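Local atomic coordinates of ParA (Salmonella enterica subsp. enterica serovar Newport str. SL317, PDB entry 3EZF), a protein that probably drives plasmid partition as a Walker-type ATPase and, when bound to ADP, binds DNA to regulate transcription. Residues A[54-63]-A[94-102]; A[180-191]-A[236-247]. All coordinates share one frame; numbering follows the deposited sequence.

Contact 1. Residues A[54-63]-A[94-102]; sequences KLSRRIVDQA and DIYAHRKIP. Unlike the reference sequence in segment 54-63: D61 (reference Glu). With SO4 (sulfate ion), chain H; SO4 (sulfate ion), chain D.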
loop_
_atom_site.group_PDB
_atom_site.type_symbol
_atom_site.label_atom_id
_atom_site.label_comp_id
_atom_site.label_asym_id
_atom_site.label_seq_id
_atom_site.Cartn_x
_atom_site.Cartn_y
_atom_site.Cartn_z
ATOM N N LYS A 54 -32.054 -26.547 -5.103
ATOM C CA LYS A 54 -33.505 -26.516 -5.151
ATOM C C LYS A 54 -34.092 -26.542 -6.560
ATOM O O LYS A 54 -35.236 -26.126 -6.761
ATOM C CB LYS A 54 -34.005 -25.278 -4.405
ATOM C CG LYS A 54 -33.294 -25.049 -3.084
ATOM C CD LYS A 54 -33.390 -26.269 -2.162
ATOM C CE LYS A 54 -34.627 -26.246 -1.282
ATOM N NZ LYS A 54 -34.520 -25.218 -0.196
ATOM N N LEU A 55 -33.326 -27.036 -7.528
ATOM C CA LEU A 55 -33.801 -27.088 -8.911
ATOM C C LEU A 55 -33.437 -28.410 -9.587
ATOM O O LEU A 55 -32.558 -29.141 -9.125
ATOM C CB LEU A 55 -33.215 -25.926 -9.730
ATOM C CG LEU A 55 -33.410 -24.481 -9.240
ATOM C CD1 LEU A 55 -32.744 -23.552 -10.217
ATOM C CD2 LEU A 55 -34.873 -24.125 -9.087
ATOM N N SER A 56 -34.107 -28.693 -10.696
ATOM C CA SER A 56 -33.893 -29.909 -11.449
ATOM C C SER A 56 -34.344 -29.652 -12.875
ATOM O O SER A 56 -35.044 -28.680 -13.135
ATOM C CB SER A 56 -34.736 -31.017 -10.849
ATOM O OG SER A 56 -36.108 -30.741 -11.051
ATOM N N ARG A 57 -33.960 -30.530 -13.797
ATOM C CA ARG A 57 -34.350 -30.366 -15.192
ATOM C C ARG A 57 -35.870 -30.287 -15.368
ATOM O O ARG A 57 -36.354 -29.753 -16.362
ATOM C CB ARG A 57 -33.770 -31.498 -16.050
ATOM C CG ARG A 57 -32.234 -31.515 -16.118
ATOM C CD ARG A 57 -31.731 -32.320 -17.320
ATOM N NE ARG A 57 -30.269 -32.365 -17.412
ATOM C CZ ARG A 57 -29.599 -33.000 -18.376
ATOM N NH1 ARG A 57 -30.256 -33.639 -19.330
ATOM N NH2 ARG A 57 -28.269 -33.004 -18.392
ATOM N N ARG A 58 -36.621 -30.806 -14.398
ATOM C CA ARG A 58 -38.080 -30.775 -14.471
ATOM C C ARG A 58 -38.560 -29.408 -14.009
ATOM O O ARG A 58 -39.460 -28.831 -14.621
ATOM C CB ARG A 58 -38.684 -31.878 -13.592
ATOM C CG ARG A 58 -40.194 -32.076 -13.737
ATOM C CD ARG A 58 -40.996 -31.145 -12.843
ATOM N NE ARG A 58 -40.785 -31.430 -11.422
ATOM C CZ ARG A 58 -41.278 -30.697 -10.423
ATOM N NH1 ARG A 58 -41.034 -31.038 -9.161
ATOM N NH2 ARG A 58 -42.006 -29.617 -10.684
ATOM N N ILE A 59 -37.948 -28.892 -12.938
ATOM C CA ILE A 59 -38.312 -27.580 -12.389
ATOM C C ILE A 59 -38.072 -26.491 -13.438
ATOM O O ILE A 59 -38.972 -25.715 -13.769
ATOM C CB ILE A 59 -37.450 -27.199 -11.165
ATOM C CG1 ILE A 59 -37.438 -28.328 -10.129
ATOM C CG2 ILE A 59 -37.945 -25.872 -10.583
ATOM C CD1 ILE A 59 -38.685 -28.468 -9.338
ATOM N N VAL A 60 -36.841 -26.440 -13.938
ATOM C CA VAL A 60 -36.435 -25.466 -14.939
ATOM C C VAL A 60 -37.324 -25.467 -16.168
ATOM O O VAL A 60 -37.918 -24.453 -16.516
ATOM C CB VAL A 60 -34.978 -25.727 -15.375
ATOM C CG1 VAL A 60 -34.654 -24.945 -16.630
ATOM C CG2 VAL A 60 -34.024 -25.347 -14.240
ATOM N N ASP A 61 -37.399 -26.612 -16.831
ATOM C CA ASP A 61 -38.209 -26.758 -18.032
ATOM C C ASP A 61 -39.657 -26.319 -17.794
ATOM O O ASP A 61 -40.330 -25.836 -18.702
ATOM C CB ASP A 61 -38.171 -28.215 -18.488
ATOM C CG ASP A 61 -38.957 -28.455 -19.765
ATOM O OD1 ASP A 61 -40.177 -28.184 -19.785
ATOM O OD2 ASP A 61 -38.356 -28.922 -20.754
ATOM N N GLN A 62 -40.127 -26.491 -16.565
ATOM C CA GLN A 62 -41.483 -26.126 -16.202
ATOM C C GLN A 62 -41.532 -24.650 -15.871
ATOM O O GLN A 62 -42.486 -23.964 -16.207
ATOM C CB GLN A 62 -41.927 -26.942 -14.998
ATOM C CG GLN A 62 -43.388 -26.812 -14.655
ATOM C CD GLN A 62 -43.710 -27.475 -13.327
ATOM O OE1 GLN A 62 -43.425 -28.659 -13.126
ATOM N NE2 GLN A 62 -44.301 -26.714 -12.410
ATOM N N ALA A 63 -40.499 -24.162 -15.198
ATOM C CA ALA A 63 -40.418 -22.746 -14.841
ATOM C C ALA A 63 -40.388 -21.917 -16.124
ATOM O O ALA A 63 -41.152 -20.964 -16.269
ATOM C CB ALA A 63 -39.159 -22.479 -14.030
ATOM N N ASP A 94 -34.719 -14.943 -11.546
ATOM C CA ASP A 94 -36.141 -14.810 -11.795
ATOM C C ASP A 94 -36.863 -16.163 -11.776
ATOM O O ASP A 94 -38.056 -16.228 -11.464
ATOM C CB ASP A 94 -36.385 -14.077 -13.118
ATOM C CG ASP A 94 -36.109 -12.583 -13.017
ATOM O OD1 ASP A 94 -36.311 -11.994 -11.930
ATOM O OD2 ASP A 94 -35.704 -11.992 -14.031
ATOM N N ILE A 95 -36.148 -17.239 -12.105
ATOM C CA ILE A 95 -36.746 -18.569 -12.086
ATOM C C ILE A 95 -36.915 -18.956 -10.630
ATOM O O ILE A 95 -37.914 -19.572 -10.261
ATOM C CB ILE A 95 -35.854 -19.629 -12.782
ATOM C CG1 ILE A 95 -36.056 -19.579 -14.300
ATOM C CG2 ILE A 95 -36.181 -21.022 -12.244
ATOM C CD1 ILE A 95 -35.149 -20.483 -15.062
ATOM N N TYR A 96 -35.928 -18.596 -9.807
ATOM C CA TYR A 96 -35.968 -18.897 -8.373
ATOM C C TYR A 96 -37.088 -18.075 -7.757
ATOM O O TYR A 96 -37.704 -18.476 -6.757
ATOM C CB TYR A 96 -34.654 -18.513 -7.684
ATOM C CG TYR A 96 -33.572 -19.562 -7.692
ATOM C CD1 TYR A 96 -32.385 -19.357 -8.384
ATOM C CD2 TYR A 96 -33.713 -20.739 -6.960
ATOM C CE1 TYR A 96 -31.369 -20.301 -8.349
ATOM C CE2 TYR A 96 -32.697 -21.699 -6.915
ATOM C CZ TYR A 96 -31.526 -21.475 -7.609
ATOM O OH TYR A 96 -30.514 -22.415 -7.591
ATOM N N ALA A 97 -37.346 -16.913 -8.351
ATOM C CA ALA A 97 -38.387 -16.032 -7.840
ATOM C C ALA A 97 -39.747 -16.586 -8.241
ATOM O O ALA A 97 -40.704 -16.567 -7.457
ATOM C CB ALA A 97 -38.201 -14.624 -8.383
ATOM N N HIS A 98 -39.833 -17.089 -9.464
ATOM C CA HIS A 98 -41.076 -17.659 -9.935
ATOM C C HIS A 98 -41.386 -18.886 -9.075
ATOM O O HIS A 98 -42.529 -19.133 -8.717
ATOM C CB HIS A 98 -40.930 -18.053 -11.391
ATOM C CG HIS A 98 -42.147 -18.693 -11.959
ATOM N ND1 HIS A 98 -42.081 -19.732 -12.865
ATOM C CD2 HIS A 98 -43.462 -18.470 -11.738
ATOM C CE1 HIS A 98 -43.304 -20.123 -13.168
ATOM N NE2 HIS A 98 -44.160 -19.376 -12.499
ATOM N N ARG A 99 -40.349 -19.639 -8.730
ATOM C CA ARG A 99 -40.485 -20.834 -7.900
ATOM C C ARG A 99 -40.748 -20.442 -6.448
ATOM O O ARG A 99 -40.679 -21.273 -5.534
ATOM C CB ARG A 99 -39.199 -21.662 -7.985
ATOM C CG ARG A 99 -39.402 -23.066 -8.507
ATOM C CD ARG A 99 -40.332 -23.045 -9.711
ATOM N NE ARG A 99 -40.691 -24.377 -10.190
ATOM C CZ ARG A 99 -41.058 -25.385 -9.406
ATOM N NH1 ARG A 99 -41.114 -25.234 -8.088
ATOM N NH2 ARG A 99 -41.376 -26.555 -9.949
ATOM N N LYS A 100 -41.039 -19.162 -6.252
ATOM C CA LYS A 100 -41.305 -18.601 -4.933
ATOM C C LYS A 100 -40.312 -18.995 -3.841
ATOM O O LYS A 100 -40.713 -19.296 -2.717
ATOM C CB LYS A 100 -42.732 -18.935 -4.487
ATOM C CG LYS A 100 -43.769 -17.984 -5.069
ATOM C CD LYS A 100 -45.131 -18.133 -4.420
ATOM C CE LYS A 100 -45.875 -19.375 -4.896
ATOM N NZ LYS A 100 -47.232 -19.455 -4.251
ATOM N N ILE A 101 -39.020 -18.985 -4.173
ATOM C CA ILE A 101 -37.974 -19.317 -3.205
ATOM C C ILE A 101 -37.475 -18.004 -2.611
ATOM O O ILE A 101 -36.880 -17.176 -3.308
ATOM C CB ILE A 101 -36.802 -20.048 -3.871
ATOM C CG1 ILE A 101 -37.287 -21.376 -4.447
ATOM C CG2 ILE A 101 -35.697 -20.285 -2.864
ATOM C CD1 ILE A 101 -36.296 -22.024 -5.377
ATOM N N PRO A 102 -37.694 -17.803 -1.307
ATOM C CA PRO A 102 -37.270 -16.572 -0.627
ATOM C C PRO A 102 -35.853 -16.091 -0.924
ATOM O O PRO A 102 -34.911 -16.889 -0.979
ATOM C CB PRO A 102 -37.480 -16.905 0.854
ATOM C CG PRO A 102 -37.269 -18.385 0.897
ATOM C CD PRO A 102 -38.024 -18.852 -0.328
HETATM S S SO4 H . -43.196 -28.914 -7.199
HETATM O O1 SO4 H . -44.076 -28.730 -8.372
HETATM O O2 SO4 H . -43.949 -28.611 -5.965
HETATM O O3 SO4 H . -42.042 -28.001 -7.313
HETATM O O4 SO4 H . -42.714 -30.307 -7.142
HETATM S S SO4 D . -31.716 -26.068 2.017
HETATM O O1 SO4 D . -33.128 -25.643 2.124
HETATM O O2 SO4 D . -30.862 -25.076 2.693
HETATM O O3 SO4 D . -31.334 -26.167 0.596
HETATM O O4 SO4 D . -31.538 -27.391 2.653
#
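R99 lays the last part of its side chain across I59. Beyond CB, CG comes to I59 CG2, and the bend at chi2 (44°) turns CD back over the same methyl, CG and CD each lying 3.8 Å from I59 CG2. The extended chi3 then carries NE onward, still against that methyl, and the guanidinium offers it one face. I59 CB points toward 94-102, and CG2, anti to the backbone N, is the branch that meets the guanidinium, while I59 CD1 lies near R99 NH2. Arginine suits the place because its methylenes are oily and its end is charged: NH1 and NH2 both donate to one oxygen of a sulfate, with R99 NH1 3.0 Å from O3. From 54-63, R58 grips the same ion, R58 NH1 lying 2.7 Å from O4, so the anion bridges two cations whose planes are turned 51° apart. Q62 OE1 accepts a bond from R58 NH2 (3.0 Å), coming from above the amide's carbonyl plane, and helps fix that guanidinium. The sulfate, probably from the crystallisation liquor, marks a site that could suit a phosphate.

Apolar contacts flank this site. L55 CD1 sits over the face of Y96, 4.0 Å from the ring centroid, in a CH-pi contact, and the phenol OH bonds to the carbonyl of P53. The small A63 lets the helices come close, its CB 3.8 Å from I95 CG2. S56 caps helix 57-69 through OG, while a Schellman motif with K100 at C-prime ends helix 89-98. Within the winged helix-turn-helix region, helix 57-69 packs against both helix 89-98 and helix 46-50, whose V49 meets L55 and V60.

Contact 2. Residues A[180-191]-A[236-247]; sequences AMLNNLDAETLR and LRRNIIDRVADD. Unlike the reference sequence in segment 180-191: N184 (reference Asp). Unlike the reference sequence in segment 236-247: R238 (reference Lys), N239 (reference Lys), D242 (reference Glu).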
loop_
_atom_site.group_PDB
_atom_site.type_symbol
_atom_site.label_atom_id
_atom_site.label_comp_id
_atom_site.label_asym_id
_atom_site.label_seq_id
_atom_site.Cartn_x
_atom_site.Cartn_y
_atom_site.Cartn_z
ATOM N N ALA A 180 -18.794 12.136 0.581
ATOM C CA ALA A 180 -20.225 11.905 0.762
ATOM C C ALA A 180 -20.629 12.032 2.223
ATOM O O ALA A 180 -21.691 12.570 2.539
ATOM C CB ALA A 180 -20.602 10.560 0.243
ATOM N N MET A 181 -19.782 11.556 3.126
ATOM C CA MET A 181 -20.093 11.635 4.551
ATOM C C MET A 181 -20.173 13.076 5.034
ATOM O O MET A 181 -21.001 13.425 5.863
ATOM C CB MET A 181 -19.025 10.920 5.363
ATOM C CG MET A 181 -18.889 9.447 5.078
ATOM S SD MET A 181 -17.351 8.757 5.858
ATOM C CE MET A 181 -17.936 8.572 7.484
ATOM N N LEU A 182 -19.284 13.909 4.522
ATOM C CA LEU A 182 -19.245 15.308 4.928
ATOM C C LEU A 182 -20.362 16.154 4.314
ATOM O O LEU A 182 -20.777 17.158 4.901
ATOM C CB LEU A 182 -17.874 15.913 4.586
ATOM C CG LEU A 182 -16.685 15.394 5.409
ATOM C CD1 LEU A 182 -15.370 16.009 4.905
ATOM C CD2 LEU A 182 -16.913 15.738 6.874
ATOM N N ASN A 183 -20.871 15.738 3.156
ATOM C CA ASN A 183 -21.915 16.502 2.483
ATOM C C ASN A 183 -23.348 16.227 2.920
ATOM O O ASN A 183 -24.288 16.666 2.257
ATOM C CB ASN A 183 -21.811 16.321 0.972
ATOM C CG ASN A 183 -20.453 16.692 0.443
ATOM O OD1 ASN A 183 -19.847 17.655 0.898
ATOM N ND2 ASN A 183 -19.970 15.935 -0.534
ATOM N N ASN A 184 -23.525 15.517 4.028
ATOM C CA ASN A 184 -24.867 15.219 4.518
ATOM C C ASN A 184 -25.866 14.985 3.361
ATOM O O ASN A 184 -26.923 15.615 3.308
ATOM C CB ASN A 184 -25.348 16.378 5.387
ATOM C CG ASN A 184 -26.419 15.968 6.366
ATOM O OD1 ASN A 184 -27.093 14.962 6.180
ATOM N ND2 ASN A 184 -26.590 16.756 7.418
ATOM N N LEU A 185 -25.516 14.089 2.435
ATOM C CA LEU A 185 -26.368 13.766 1.291
ATOM C C LEU A 185 -27.616 13.014 1.712
ATOM O O LEU A 185 -27.737 12.578 2.860
ATOM C CB LEU A 185 -25.610 12.918 0.282
ATOM C CG LEU A 185 -24.285 13.497 -0.205
ATOM C CD1 LEU A 185 -23.777 12.640 -1.373
ATOM C CD2 LEU A 185 -24.478 14.943 -0.629
ATOM N N ASP A 186 -28.528 12.849 0.759
ATOM C CA ASP A 186 -29.806 12.172 0.982
ATOM C C ASP A 186 -29.816 10.812 0.300
ATOM O O ASP A 186 -29.010 10.546 -0.592
ATOM C CB ASP A 186 -30.937 13.034 0.419
ATOM C CG ASP A 186 -30.689 13.427 -1.036
ATOM O OD1 ASP A 186 -31.216 12.756 -1.951
ATOM O OD2 ASP A 186 -29.941 14.400 -1.270
ATOM N N ALA A 187 -30.749 9.959 0.704
ATOM C CA ALA A 187 -30.842 8.621 0.137
ATOM C C ALA A 187 -30.774 8.581 -1.390
ATOM O O ALA A 187 -30.049 7.778 -1.974
ATOM C CB ALA A 187 -32.113 7.952 0.622
ATOM N N GLU A 188 -31.524 9.459 -2.034
ATOM C CA GLU A 188 -31.577 9.507 -3.488
ATOM C C GLU A 188 -30.238 9.870 -4.112
ATOM O O GLU A 188 -29.785 9.217 -5.048
ATOM C CB GLU A 188 -32.633 10.519 -3.931
ATOM C CG GLU A 188 -33.931 10.461 -3.117
ATOM C CD GLU A 188 -33.725 10.803 -1.633
ATOM O OE1 GLU A 188 -33.452 11.987 -1.303
ATOM O OE2 GLU A 188 -33.832 9.875 -0.796
ATOM N N THR A 189 -29.607 10.917 -3.592
ATOM C CA THR A 189 -28.324 11.356 -4.122
ATOM C C THR A 189 -27.311 10.213 -4.103
ATOM O O THR A 189 -26.634 9.969 -5.102
ATOM C CB THR A 189 -27.746 12.564 -3.316
ATOM O OG1 THR A 189 -28.701 13.636 -3.282
ATOM C CG2 THR A 189 -26.456 13.070 -3.968
ATOM N N LEU A 190 -27.201 9.512 -2.979
ATOM C CA LEU A 190 -26.250 8.407 -2.887
ATOM C C LEU A 190 -26.576 7.350 -3.935
ATOM O O LEU A 190 -25.696 6.795 -4.588
ATOM C CB LEU A 190 -26.306 7.787 -1.498
ATOM C CG LEU A 190 -25.770 8.710 -0.412
ATOM C CD1 LEU A 190 -26.461 8.413 0.898
ATOM C CD2 LEU A 190 -24.261 8.547 -0.312
ATOM N N ARG A 191 -27.870 7.113 -4.097
ATOM C CA ARG A 191 -28.414 6.139 -5.035
ATOM C C ARG A 191 -28.105 6.380 -6.516
ATOM O O ARG A 191 -27.422 5.583 -7.154
ATOM C CB ARG A 191 -29.932 6.081 -4.830
ATOM C CG ARG A 191 -30.650 4.947 -5.522
ATOM C CD ARG A 191 -32.135 4.989 -5.193
ATOM N NE ARG A 191 -32.364 5.349 -3.794
ATOM C CZ ARG A 191 -33.308 4.818 -3.020
ATOM N NH1 ARG A 191 -34.123 3.887 -3.498
ATOM N NH2 ARG A 191 -33.447 5.226 -1.767
ATOM N N LEU A 236 -20.216 7.790 9.332
ATOM C CA LEU A 236 -20.376 6.687 8.374
ATOM C C LEU A 236 -21.725 5.975 8.521
ATOM O O LEU A 236 -22.374 5.690 7.534
ATOM C CB LEU A 236 -19.236 5.655 8.530
ATOM C CG LEU A 236 -18.837 4.752 7.346
ATOM C CD1 LEU A 236 -18.146 3.521 7.888
ATOM C CD2 LEU A 236 -20.025 4.330 6.532
ATOM N N ARG A 237 -22.147 5.690 9.749
ATOM C CA ARG A 237 -23.411 4.996 9.965
ATOM C C ARG A 237 -24.600 5.899 9.695
ATOM O O ARG A 237 -25.629 5.445 9.219
ATOM C CB ARG A 237 -23.515 4.477 11.410
ATOM C CG ARG A 237 -23.781 2.960 11.575
ATOM C CD ARG A 237 -25.158 2.440 11.125
ATOM N NE ARG A 237 -25.087 0.979 10.944
ATOM C CZ ARG A 237 -26.120 0.153 10.742
ATOM N NH1 ARG A 237 -27.369 0.605 10.692
ATOM N NH2 ARG A 237 -25.898 -1.145 10.583
ATOM N N ARG A 238 -24.462 7.180 9.993
ATOM C CA ARG A 238 -25.569 8.094 9.812
ATOM C C ARG A 238 -25.734 8.742 8.443
ATOM O O ARG A 238 -26.853 8.904 7.979
ATOM C CB ARG A 238 -25.491 9.202 10.859
ATOM C CG ARG A 238 -26.851 9.719 11.275
ATOM C CD ARG A 238 -26.804 11.183 11.697
ATOM N NE ARG A 238 -26.582 12.073 10.557
ATOM C CZ ARG A 238 -27.186 13.249 10.407
ATOM N NH1 ARG A 238 -28.046 13.673 11.330
ATOM N NH2 ARG A 238 -26.940 14.000 9.336
ATOM N N ASN A 239 -24.638 9.111 7.790
ATOM C CA ASN A 239 -24.736 9.805 6.512
ATOM C C ASN A 239 -24.666 8.968 5.240
ATOM O O ASN A 239 -24.920 9.477 4.151
ATOM C CB ASN A 239 -23.696 10.936 6.474
ATOM C CG ASN A 239 -23.970 12.015 7.510
ATOM O OD1 ASN A 239 -23.164 12.920 7.705
ATOM N ND2 ASN A 239 -25.114 11.922 8.177
ATOM N N ILE A 240 -24.316 7.696 5.366
ATOM C CA ILE A 240 -24.268 6.837 4.191
ATOM C C ILE A 240 -25.004 5.526 4.421
ATOM O O ILE A 240 -26.025 5.266 3.787
ATOM C CB ILE A 240 -22.806 6.516 3.739
ATOM C CG1 ILE A 240 -22.133 7.793 3.200
ATOM C CG2 ILE A 240 -22.826 5.410 2.659
ATOM C CD1 ILE A 240 -20.709 7.626 2.737
ATOM N N ILE A 241 -24.484 4.723 5.348
ATOM C CA ILE A 241 -25.033 3.407 5.674
ATOM C C ILE A 241 -26.506 3.402 6.012
ATOM O O ILE A 241 -27.283 2.714 5.352
ATOM C CB ILE A 241 -24.227 2.725 6.827
ATOM C CG1 ILE A 241 -22.892 2.204 6.272
ATOM C CG2 ILE A 241 -25.015 1.569 7.428
ATOM C CD1 ILE A 241 -21.971 1.614 7.304
ATOM N N ASP A 242 -26.906 4.154 7.030
ATOM C CA ASP A 242 -28.322 4.191 7.391
ATOM C C ASP A 242 -29.172 4.817 6.283
ATOM O O ASP A 242 -30.367 4.574 6.215
ATOM C CB ASP A 242 -28.543 4.945 8.710
ATOM C CG ASP A 242 -28.589 4.014 9.918
ATOM O OD1 ASP A 242 -28.695 2.785 9.714
ATOM O OD2 ASP A 242 -28.536 4.500 11.072
ATOM N N ARG A 243 -28.562 5.602 5.401
ATOM C CA ARG A 243 -29.322 6.233 4.329
ATOM C C ARG A 243 -29.547 5.319 3.113
ATOM O O ARG A 243 -30.329 5.648 2.216
ATOM C CB ARG A 243 -28.644 7.536 3.886
ATOM C CG ARG A 243 -28.367 8.503 5.028
ATOM C CD ARG A 243 -28.788 9.918 4.702
ATOM N NE ARG A 243 -29.967 10.312 5.476
ATOM C CZ ARG A 243 -29.947 10.817 6.711
ATOM N NH1 ARG A 243 -28.796 11.012 7.351
ATOM N NH2 ARG A 243 -31.098 11.124 7.314
ATOM N N VAL A 244 -28.852 4.182 3.075
ATOM C CA VAL A 244 -29.007 3.215 1.977
ATOM C C VAL A 244 -29.355 1.831 2.547
ATOM O O VAL A 244 -29.321 0.816 1.846
ATOM C CB VAL A 244 -27.729 3.075 1.127
ATOM C CG1 VAL A 244 -27.300 4.421 0.634
ATOM C CG2 VAL A 244 -26.632 2.377 1.920
ATOM N N ALA A 245 -29.696 1.821 3.831
ATOM C CA ALA A 245 -30.050 0.612 4.552
ATOM C C ALA A 245 -31.045 -0.303 3.839
ATOM O O ALA A 245 -30.828 -1.506 3.777
ATOM C CB ALA A 245 -30.579 0.982 5.942
ATOM N N ASP A 246 -32.136 0.239 3.304
ATOM C CA ASP A 246 -33.112 -0.618 2.627
ATOM C C ASP A 246 -32.705 -0.863 1.179
ATOM O O ASP A 246 -33.530 -0.754 0.287
ATOM C CB ASP A 246 -34.499 0.027 2.653
ATOM C CG ASP A 246 -35.016 0.241 4.058
ATOM O OD1 ASP A 246 -35.092 -0.754 4.804
ATOM O OD2 ASP A 246 -35.348 1.392 4.417
ATOM N N ASP A 247 -31.442 -1.194 0.932
ATOM C CA ASP A 247 -31.003 -1.390 -0.448
ATOM C C ASP A 247 -29.881 -2.404 -0.619
ATOM O O ASP A 247 -29.572 -2.825 -1.745
ATOM C CB ASP A 247 -30.531 -0.060 -1.038
ATOM C CG ASP A 247 -31.624 0.978 -1.089
ATOM O OD1 ASP A 247 -32.565 0.818 -1.891
ATOM O OD2 ASP A 247 -31.541 1.956 -0.317
#
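The guanidinium of R191 has the carboxylate of D247 over one face, OD2 standing 4.0 Å above the plane, and the carbonyl oxygen of A187 at its edge. Because the acid's oxygens lie well out of the guanidinium plane, no N-H points at them and the long salt bridge, with R191 NH1 3.8 Å from D247 OD1, works by charge alone; the planes are 76° apart. At the other end the R238 guanidinium has the amides of N184 and N239 at its edge, its plane 59° from that of N184.

Between these polar margins the contact is oily. M181 CG lies 3.5 Å from I240 CD1, the two side chains crossing at about a right angle, and I240 CD1 also reaches A180 CB (3.9 Å). The flexible, unbranched methionine then bends at chi3 (80°), which carries CE to L236. L190 CD1 meets V244 CG1 at 4.1 Å and R243 CB at 3.8 Å. D186 caps the helix of L190, its OD1 accepting from T189 N.

Helix 235-241 is backed by strands 250-254 and 112-116. The contact probably relies mainly on shape and burial of branched and thioether side chains, the long R191-D247 pair adding attraction without direction.

Contact 1 closes in the chain before contact 2 opens; contact 1 belongs to the ParA helix-turn-helix region and contact 2 to the P-loop NTPase (AAA) region. Their centres lie 35 Å apart, with about 15 Å between nearest atoms, and they share no helix or strand. Contact 1 pairs helices 57-69 and 89-98, while contact 2 joins helices 177-182 and 187-194 to helix 235-241, beside the six-stranded parallel sheet. Each joins helices within its own region. Such a division is consistent with a protein that combines a DNA-binding region with a nucleotide-binding one.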